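Structural polyprotein, VP2 (Israeli acute paralysis virus, PDB 5CDD) probably serves as a structural protein of a honeybee virus capsid, one of the polyprotein products that assemble into the pentamers of the shell. Local coordinates at residues C[30-35]-C[111-116]; C[107-112]-C[158-163]; C[89-94]-C[124-129]. All blocks are in the same frame, centred on the assembly; numbering follows the deposited sequence.

The strand order 47-51, 155-161, 90-97, 121-125 is that of the CHEF sheet of the picornavirus-like jelly roll; all three contacts touch or flank it. Contact 3 pairs its strands 90-97 and 121-125. Contact 2 sets residues 107-112, from the loop between those two strands, on strand 155-161, and contact 1 packs the helix that follows, 113-116, on loop 30-35. The centres of contacts 1 and 2, which share T111 and S112, are about 5 Å apart; contact 3 lies about 14 Å from contact 2 and 16 Å from contact 1. Contact 3 alternates along the chain with both others: it fixes the connection's strand ends, contacts 1 and 2 its loop and helix.

Contact 1: residues C[30-35]-C[111-116]; sequences KPLSRY and TSRAGV
S112 meets R34 through its methylene group, S112 CB lying 3.4 Å from R34 O, while its hydroxyl serves its own segment. With chi1 at 61°, OG is placed between the backbone N and the carbonyl carbon and accepts from G115 N at 3.1 Å, which makes S112 the N-cap of helix 113-116. R113 follows and has 104 Å² covered, more than any other residue here. Its CG packs on L32 CB at 3.6 Å. This short helix belongs to the connection between strands 90-97 and 121-125 of the jelly roll, the E-F loop, and residues 30-35 lead toward strand 47-51. Further out, R113 bends at chi3 (57°), which turns NE aside; beyond it NH2 lies 3.8 Å from R34 CG, and R34 CB stands 4.2 Å above the guanidinium plane, offset toward its rim. The two guanidinium planes are 26° apart, with R34 NE 4.4 Å from R113 NH2, two like charges close together. Carbonyl K66 O of a neighbouring subunit accepts a weak hydrogen bond from R113 NH2, which could offset part of the repulsion. V116 closes the segment: its CG1 and L32 CD2 approach tip to tip at 3.9 Å, and both side chains also touch F160 of strand 155-161.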
loop_
_atom_site.group_PDB
_atom_site.type_symbol
_atom_site.label_atom_id
_atom_site.label_comp_id
_atom_site.label_asym_id
_atom_site.label_seq_id
_atom_site.Cartn_x
_atom_site.Cartn_y
_atom_site.Cartn_z
ATOM N N LYS C 30 26.274 67.619 -16.221
ATOM C CA LYS C 30 24.840 67.427 -16.109
ATOM C C LYS C 30 24.802 66.193 -15.203
ATOM O O LYS C 30 25.401 65.166 -15.537
ATOM C CB LYS C 30 24.228 67.292 -17.509
ATOM C CG LYS C 30 23.042 68.199 -17.811
ATOM C CD LYS C 30 21.794 67.787 -17.039
ATOM C CE LYS C 30 20.597 67.549 -17.959
ATOM N NZ LYS C 30 19.348 67.296 -17.186
ATOM N N PRO C 31 24.104 66.271 -14.051
ATOM C CA PRO C 31 24.047 65.130 -13.131
ATOM C C PRO C 31 22.696 64.488 -13.443
ATOM O O PRO C 31 21.791 65.139 -13.961
ATOM C CB PRO C 31 24.079 65.728 -11.726
ATOM C CG PRO C 31 23.450 67.066 -11.939
ATOM C CD PRO C 31 24.125 67.551 -13.212
ATOM N N LEU C 32 22.584 63.203 -13.126
ATOM C CA LEU C 32 21.362 62.454 -13.363
ATOM C C LEU C 32 20.126 63.245 -12.958
ATOM O O LEU C 32 20.079 63.829 -11.874
ATOM C CB LEU C 32 21.398 61.135 -12.589
ATOM C CG LEU C 32 22.442 60.118 -13.046
ATOM C CD1 LEU C 32 22.472 58.950 -12.084
ATOM C CD2 LEU C 32 22.113 59.648 -14.452
ATOM N N SER C 33 19.131 63.262 -13.841
ATOM C CA SER C 33 17.883 63.968 -13.579
ATOM C C SER C 33 17.004 63.113 -12.677
ATOM O O SER C 33 16.886 61.902 -12.875
ATOM C CB SER C 33 17.145 64.249 -14.887
ATOM O OG SER C 33 17.932 65.036 -15.761
ATOM N N ARG C 34 16.381 63.748 -11.692
ATOM C CA ARG C 34 15.522 63.042 -10.755
ATOM C C ARG C 34 14.393 62.300 -11.475
ATOM O O ARG C 34 13.981 61.222 -11.044
ATOM C CB ARG C 34 14.945 64.032 -9.740
ATOM C CG ARG C 34 14.277 63.381 -8.544
ATOM C CD ARG C 34 13.805 64.417 -7.536
ATOM N NE ARG C 34 13.179 63.793 -6.371
ATOM C CZ ARG C 34 12.662 64.466 -5.347
ATOM N NH1 ARG C 34 12.695 65.794 -5.338
ATOM N NH2 ARG C 34 12.113 63.813 -4.330
ATOM N N TYR C 35 13.910 62.872 -12.575
ATOM C CA TYR C 35 12.823 62.272 -13.350
ATOM C C TYR C 35 13.083 62.345 -14.853
ATOM O O TYR C 35 14.052 62.957 -15.301
ATOM C CB TYR C 35 11.504 62.997 -13.056
ATOM C CG TYR C 35 11.016 62.889 -11.629
ATOM C CD1 TYR C 35 10.327 61.760 -11.189
ATOM C CD2 TYR C 35 11.240 63.921 -10.719
ATOM C CE1 TYR C 35 9.871 61.662 -9.874
ATOM C CE2 TYR C 35 10.789 63.832 -9.401
ATOM C CZ TYR C 35 10.106 62.702 -8.987
ATOM O OH TYR C 35 9.662 62.611 -7.688
ATOM N N THR C 111 14.723 56.404 -17.740
ATOM C CA THR C 111 14.218 56.182 -16.390
ATOM C C THR C 111 14.739 57.209 -15.386
ATOM O O THR C 111 15.636 57.996 -15.691
ATOM C CB THR C 111 14.570 54.757 -15.893
ATOM O OG1 THR C 111 14.000 54.545 -14.595
ATOM C CG2 THR C 111 16.078 54.571 -15.819
ATOM N N SER C 112 14.162 57.192 -14.188
ATOM C CA SER C 112 14.541 58.115 -13.126
ATOM C C SER C 112 15.981 57.920 -12.680
ATOM O O SER C 112 16.652 56.975 -13.093
ATOM C CB SER C 112 13.620 57.929 -11.922
ATOM O OG SER C 112 13.727 56.614 -11.404
ATOM N N ARG C 113 16.452 58.828 -11.831
ATOM C CA ARG C 113 17.807 58.749 -11.308
ATOM C C ARG C 113 17.882 57.517 -10.420
ATOM O O ARG C 113 18.919 56.859 -10.334
ATOM C CB ARG C 113 18.128 60.001 -10.491
ATOM C CG ARG C 113 19.487 59.981 -9.810
ATOM C CD ARG C 113 19.710 61.275 -9.054
ATOM N NE ARG C 113 18.647 61.510 -8.082
ATOM C CZ ARG C 113 18.428 62.675 -7.483
ATOM N NH1 ARG C 113 19.199 63.718 -7.756
ATOM N NH2 ARG C 113 17.436 62.797 -6.609
ATOM N N ALA C 114 16.767 57.211 -9.763
ATOM C CA ALA C 114 16.685 56.053 -8.887
ATOM C C ALA C 114 16.782 54.791 -9.735
ATOM O O ALA C 114 17.381 53.795 -9.325
ATOM C CB ALA C 114 15.372 56.073 -8.121
ATOM N N GLY C 115 16.191 54.839 -10.925
ATOM C CA GLY C 115 16.230 53.696 -11.816
ATOM C C GLY C 115 17.618 53.475 -12.384
ATOM O O GLY C 115 18.164 52.376 -12.304
ATOM N N VAL C 116 18.190 54.527 -12.961
ATOM C CA VAL C 116 19.524 54.459 -13.551
ATOM C C VAL C 116 20.538 53.932 -12.544
ATOM O O VAL C 116 21.384 53.100 -12.871
ATOM C CB VAL C 116 19.992 55.851 -14.023
ATOM C CG1 VAL C 116 21.407 55.769 -14.564
ATOM C CG2 VAL C 116 19.046 56.381 -15.085
#

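Contact 2: residues C[107-112]-C[158-163]; sequences SVLQTS and YLFPIT
L109 pushes its branched end into the corner formed by the rings of Y158 and F160. The two aromatic residues are two apart on strand 155-161, so both rise from the same side of the strand, and their matching chi1 values (-66° and -61°) send CG of each the same way off it. One methyl serves both rings in different ways. L109 CD2 lies over a face of Y158, 4.3 Å above the plane and displaced toward the rim, yet it approaches F160 at the edge, in the ring plane, 3.5 Å from F160 CZ. The other methyl, L109 CD1, reaches the phenolic end, 3.8 Å from Y158 OH, and the two side chains cross at about a right angle.

V108 supplies a second bump. Its CG1 meets Y158 CE2 at 3.5 Å, where the two side chains run alongside one another, pointing opposite ways. CG2 makes a looser contact, 4.2 Å from F160 CE2. V116 of helix 113-116 touches both V108 and F160, and L32 also packs on F160, so the helix and the loop of residues 30-35 continue the apolar layer over this side of the CHEF sheet.

Across the two segments the touching side-chain atoms are carbon on carbon, apart from the phenol oxygen. A polar link through D99 of the same chain lies beside them: its OD2 accepts from S107 OG and, weakly, from Y158 OH, while its OD1 takes V108 N. The contact therefore implies hydrophobic packing of the E-F connection on the sheet, with the D99 carboxylate bonded to the loop and only weakly to the strand's Y158.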
loop_
_atom_site.group_PDB
_atom_site.type_symbol
_atom_site.label_atom_id
_atom_site.label_comp_id
_atom_site.label_asym_id
_atom_site.label_seq_id
_atom_site.Cartn_x
_atom_site.Cartn_y
_atom_site.Cartn_z
ATOM N N SER C 107 14.824 51.406 -21.545
ATOM C CA SER C 107 16.207 51.863 -21.654
ATOM C C SER C 107 16.641 52.565 -20.372
ATOM O O SER C 107 15.821 53.153 -19.667
ATOM C CB SER C 107 16.358 52.824 -22.835
ATOM O OG SER C 107 17.679 53.332 -22.902
ATOM N N VAL C 108 17.933 52.501 -20.076
ATOM C CA VAL C 108 18.472 53.124 -18.872
ATOM C C VAL C 108 18.394 54.647 -18.945
ATOM O O VAL C 108 18.340 55.325 -17.919
ATOM C CB VAL C 108 19.946 52.705 -18.640
ATOM C CG1 VAL C 108 20.804 53.133 -19.815
ATOM C CG2 VAL C 108 20.467 53.313 -17.350
ATOM N N LEU C 109 18.377 55.179 -20.163
ATOM C CA LEU C 109 18.315 56.623 -20.373
ATOM C C LEU C 109 16.887 57.164 -20.288
ATOM O O LEU C 109 16.677 58.376 -20.280
ATOM C CB LEU C 109 18.917 56.975 -21.737
ATOM C CG LEU C 109 20.359 56.520 -21.974
ATOM C CD1 LEU C 109 20.764 56.820 -23.405
ATOM C CD2 LEU C 109 21.287 57.221 -20.995
ATOM N N GLN C 110 15.914 56.262 -20.217
ATOM C CA GLN C 110 14.512 56.656 -20.150
ATOM C C GLN C 110 13.896 56.428 -18.778
ATOM O O GLN C 110 12.680 56.273 -18.663
ATOM C CB GLN C 110 13.704 55.882 -21.191
ATOM C CG GLN C 110 14.159 56.096 -22.621
ATOM C CD GLN C 110 14.014 57.535 -23.061
ATOM O OE1 GLN C 110 12.919 58.097 -23.028
ATOM N NE2 GLN C 110 15.119 58.138 -23.476
ATOM N N THR C 111 14.723 56.404 -17.740
ATOM C CA THR C 111 14.218 56.182 -16.390
ATOM C C THR C 111 14.739 57.209 -15.386
ATOM O O THR C 111 15.636 57.996 -15.691
ATOM C CB THR C 111 14.570 54.757 -15.893
ATOM O OG1 THR C 111 14.000 54.545 -14.595
ATOM C CG2 THR C 111 16.078 54.571 -15.819
ATOM N N SER C 112 14.162 57.192 -14.188
ATOM C CA SER C 112 14.541 58.115 -13.126
ATOM C C SER C 112 15.981 57.920 -12.680
ATOM O O SER C 112 16.652 56.975 -13.093
ATOM C CB SER C 112 13.620 57.929 -11.922
ATOM O OG SER C 112 13.727 56.614 -11.404
ATOM N N TYR C 158 27.776 53.035 -19.840
ATOM C CA TYR C 158 27.527 54.452 -19.603
ATOM C C TYR C 158 28.249 54.995 -18.370
ATOM O O TYR C 158 28.487 54.269 -17.404
ATOM C CB TYR C 158 26.023 54.693 -19.436
ATOM C CG TYR C 158 25.192 54.436 -20.676
ATOM C CD1 TYR C 158 25.237 55.308 -21.761
ATOM C CD2 TYR C 158 24.357 53.321 -20.762
ATOM C CE1 TYR C 158 24.471 55.081 -22.903
ATOM C CE2 TYR C 158 23.588 53.081 -21.899
ATOM C CZ TYR C 158 23.649 53.966 -22.966
ATOM O OH TYR C 158 22.893 53.739 -24.096
ATOM N N LEU C 159 28.594 56.280 -18.419
ATOM C CA LEU C 159 29.255 56.961 -17.309
ATOM C C LEU C 159 28.389 58.169 -16.949
ATOM O O LEU C 159 28.376 59.172 -17.664
ATOM C CB LEU C 159 30.657 57.421 -17.710
ATOM C CG LEU C 159 31.458 58.142 -16.620
ATOM C CD1 LEU C 159 31.624 57.239 -15.409
ATOM C CD2 LEU C 159 32.813 58.548 -17.170
ATOM N N PHE C 160 27.662 58.056 -15.841
ATOM C CA PHE C 160 26.763 59.113 -15.388
ATOM C C PHE C 160 27.274 59.876 -14.171
ATOM O O PHE C 160 27.952 59.314 -13.309
ATOM C CB PHE C 160 25.401 58.519 -15.023
ATOM C CG PHE C 160 24.696 57.840 -16.160
ATOM C CD1 PHE C 160 24.126 58.584 -17.190
ATOM C CD2 PHE C 160 24.567 56.454 -16.182
ATOM C CE1 PHE C 160 23.433 57.955 -18.224
ATOM C CE2 PHE C 160 23.878 55.817 -17.210
ATOM C CZ PHE C 160 23.309 56.569 -18.233
ATOM N N PRO C 161 26.960 61.179 -14.094
ATOM C CA PRO C 161 27.383 62.007 -12.960
ATOM C C PRO C 161 26.257 61.985 -11.921
ATOM O O PRO C 161 25.175 62.519 -12.170
ATOM C CB PRO C 161 27.544 63.401 -13.580
ATOM C CG PRO C 161 27.595 63.151 -15.074
ATOM C CD PRO C 161 26.620 62.030 -15.245
ATOM N N ILE C 162 26.493 61.359 -10.773
ATOM C CA ILE C 162 25.466 61.304 -9.735
ATOM C C ILE C 162 25.242 62.693 -9.151
ATOM O O ILE C 162 24.108 63.158 -9.041
ATOM C CB ILE C 162 25.863 60.345 -8.594
ATOM C CG1 ILE C 162 25.963 58.915 -9.126
ATOM C CG2 ILE C 162 24.840 60.422 -7.468
ATOM C CD1 ILE C 162 26.407 57.903 -8.089
ATOM N N THR C 163 26.339 63.346 -8.777
ATOM C CA THR C 163 26.292 64.687 -8.209
ATOM C C THR C 163 27.050 65.633 -9.128
ATOM O O THR C 163 27.859 65.196 -9.946
ATOM C CB THR C 163 26.971 64.742 -6.830
ATOM O OG1 THR C 163 28.378 64.513 -6.982
ATOM C CG2 THR C 163 26.387 63.690 -5.905
#

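Contact 3: residues C[89-94]-C[124-129]; sequences GRMYLA and LDFQLD
M91 and L124 form a hydrogen-bonded antiparallel pair: M91 N reaches L124 O at 2.8 Å, and L124 N returns to M91 O at 2.9 Å. With 70 and 68 Å² covered, they have the most surface buried here. Their side chains share one face of the CHEF sheet, the face on which L124 and F126 touch L79 and L81 of strand 68-81, so they point into the interior of the beta sandwich. M91 SD comes 3.9 Å from F126 CZ and 5.1 Å from the F126 ring centroid, 70° off the ring normal, an oblique Met-aromatic contact.

R90, next in buried surface and level with F126 (65 Å² each), faces the other way and pairs with D125 at the neighbouring non-hydrogen-bonded position. Its chain bends at chi3 (-65°), and the guanidinium takes hold of D125 side-on: NE at 3.2 Å and NH2 at 2.8 Å both donate to D125 OD2. That oxygen lies in the guanidinium plane and is met on its anti side, with both donors tilted somewhat out of the carboxylate plane; the carboxylate itself is turned 78° from the guanidinium. The second oxygen, D125 OD1, accepts from Q127 N at 2.9 Å, an Asx turn that leads the chain out of the strand. Beyond the last bridge, F126 N still bonds to G89 O.

R90 NH1 makes a further salt bridge to E200 of a neighbouring subunit. Gripped on both oxygens, D125 has its rotation fixed and probably stays ionised; D125, R90 and E200 of the neighbouring subunit thus form a charged chain that links this strand pair to the subunit interface.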
loop_
_atom_site.group_PDB
_atom_site.type_symbol
_atom_site.label_atom_id
_atom_site.label_comp_id
_atom_site.label_asym_id
_atom_site.label_seq_id
_atom_site.Cartn_x
_atom_site.Cartn_y
_atom_site.Cartn_z
ATOM N N GLY C 89 33.323 65.178 -6.163
ATOM C CA GLY C 89 32.260 64.686 -7.021
ATOM C C GLY C 89 32.216 63.172 -7.043
ATOM O O GLY C 89 33.190 62.513 -6.677
ATOM N N ARG C 90 31.085 62.618 -7.464
ATOM C CA ARG C 90 30.927 61.171 -7.537
ATOM C C ARG C 90 30.104 60.775 -8.760
ATOM O O ARG C 90 29.068 61.375 -9.044
ATOM C CB ARG C 90 30.265 60.637 -6.263
ATOM C CG ARG C 90 30.106 59.132 -6.261
ATOM C CD ARG C 90 29.671 58.586 -4.911
ATOM N NE ARG C 90 30.678 58.793 -3.874
ATOM C CZ ARG C 90 30.799 58.024 -2.796
ATOM N NH1 ARG C 90 29.980 56.995 -2.618
ATOM N NH2 ARG C 90 31.735 58.283 -1.891
ATOM N N MET C 91 30.572 59.759 -9.480
ATOM C CA MET C 91 29.885 59.294 -10.681
ATOM C C MET C 91 29.494 57.825 -10.584
ATOM O O MET C 91 29.864 57.134 -9.634
ATOM C CB MET C 91 30.779 59.500 -11.901
ATOM C CG MET C 91 31.427 60.865 -11.941
ATOM S SD MET C 91 32.144 61.236 -13.537
ATOM C CE MET C 91 30.890 62.334 -14.189
ATOM N N TYR C 92 28.750 57.352 -11.577
ATOM C CA TYR C 92 28.306 55.966 -11.597
ATOM C C TYR C 92 28.534 55.331 -12.965
ATOM O O TYR C 92 28.060 55.836 -13.984
ATOM C CB TYR C 92 26.820 55.890 -11.237
ATOM C CG TYR C 92 26.329 54.497 -10.906
ATOM C CD1 TYR C 92 26.868 53.785 -9.835
ATOM C CD2 TYR C 92 25.310 53.899 -11.648
ATOM C CE1 TYR C 92 26.405 52.511 -9.508
ATOM C CE2 TYR C 92 24.839 52.623 -11.331
ATOM C CZ TYR C 92 25.390 51.936 -10.259
ATOM O OH TYR C 92 24.927 50.681 -9.933
ATOM N N LEU C 93 29.273 54.226 -12.978
ATOM C CA LEU C 93 29.555 53.507 -14.213
ATOM C C LEU C 93 28.673 52.264 -14.243
ATOM O O LEU C 93 28.870 51.339 -13.456
ATOM C CB LEU C 93 31.029 53.097 -14.265
ATOM C CG LEU C 93 31.494 52.375 -15.535
ATOM C CD1 LEU C 93 31.416 53.321 -16.728
ATOM C CD2 LEU C 93 32.917 51.878 -15.345
ATOM N N ALA C 94 27.699 52.248 -15.148
ATOM C CA ALA C 94 26.788 51.116 -15.259
ATOM C C ALA C 94 26.664 50.630 -16.699
ATOM O O ALA C 94 26.979 51.363 -17.635
ATOM C CB ALA C 94 25.417 51.505 -14.726
ATOM N N LEU C 124 32.198 56.000 -8.286
ATOM C CA LEU C 124 33.520 56.589 -8.440
ATOM C C LEU C 124 33.568 57.951 -7.752
ATOM O O LEU C 124 32.957 58.908 -8.224
ATOM C CB LEU C 124 33.845 56.746 -9.926
ATOM C CG LEU C 124 35.175 57.412 -10.284
ATOM C CD1 LEU C 124 36.337 56.587 -9.745
ATOM C CD2 LEU C 124 35.275 57.552 -11.794
ATOM N N ASP C 125 34.284 58.030 -6.633
ATOM C CA ASP C 125 34.413 59.283 -5.893
ATOM C C ASP C 125 35.788 59.867 -6.196
ATOM O O ASP C 125 36.803 59.193 -6.022
ATOM C CB ASP C 125 34.273 59.035 -4.388
ATOM C CG ASP C 125 34.158 60.324 -3.590
ATOM O OD1 ASP C 125 35.052 61.187 -3.709
ATOM O OD2 ASP C 125 33.171 60.474 -2.837
ATOM N N PHE C 126 35.821 61.119 -6.645
ATOM C CA PHE C 126 37.075 61.777 -6.995
ATOM C C PHE C 126 38.102 61.880 -5.874
ATOM O O PHE C 126 39.305 61.808 -6.122
ATOM C CB PHE C 126 36.805 63.177 -7.551
ATOM C CG PHE C 126 35.988 63.182 -8.810
ATOM C CD1 PHE C 126 36.160 62.192 -9.772
ATOM C CD2 PHE C 126 35.067 64.195 -9.051
ATOM C CE1 PHE C 126 35.426 62.209 -10.956
ATOM C CE2 PHE C 126 34.328 64.223 -10.233
ATOM C CZ PHE C 126 34.508 63.228 -11.187
ATOM N N GLN C 127 37.632 62.045 -4.643
ATOM C CA GLN C 127 38.540 62.174 -3.512
ATOM C C GLN C 127 38.759 60.878 -2.735
ATOM O O GLN C 127 39.434 60.879 -1.706
ATOM C CB GLN C 127 38.032 63.262 -2.563
ATOM C CG GLN C 127 38.962 64.464 -2.430
ATOM C CD GLN C 127 39.243 65.146 -3.758
ATOM O OE1 GLN C 127 39.897 64.581 -4.636
ATOM N NE2 GLN C 127 38.744 66.365 -3.911
ATOM N N LEU C 128 38.204 59.776 -3.225
ATOM C CA LEU C 128 38.354 58.497 -2.538
ATOM C C LEU C 128 38.979 57.405 -3.392
ATOM O O LEU C 128 39.854 56.674 -2.929
ATOM C CB LEU C 128 36.998 58.007 -2.027
ATOM C CG LEU C 128 36.350 58.772 -0.873
ATOM C CD1 LEU C 128 34.985 58.181 -0.577
ATOM C CD2 LEU C 128 37.238 58.699 0.357
ATOM N N ASP C 129 38.530 57.294 -4.637
ATOM C CA ASP C 129 39.029 56.262 -5.538
ATOM C C ASP C 129 40.108 56.741 -6.501
ATOM O O ASP C 129 40.002 57.819 -7.084
ATOM C CB ASP C 129 37.865 55.676 -6.344
ATOM C CG ASP C 129 36.739 55.173 -5.461
ATOM O OD1 ASP C 129 36.972 54.232 -4.672
ATOM O OD2 ASP C 129 35.619 55.722 -5.553
#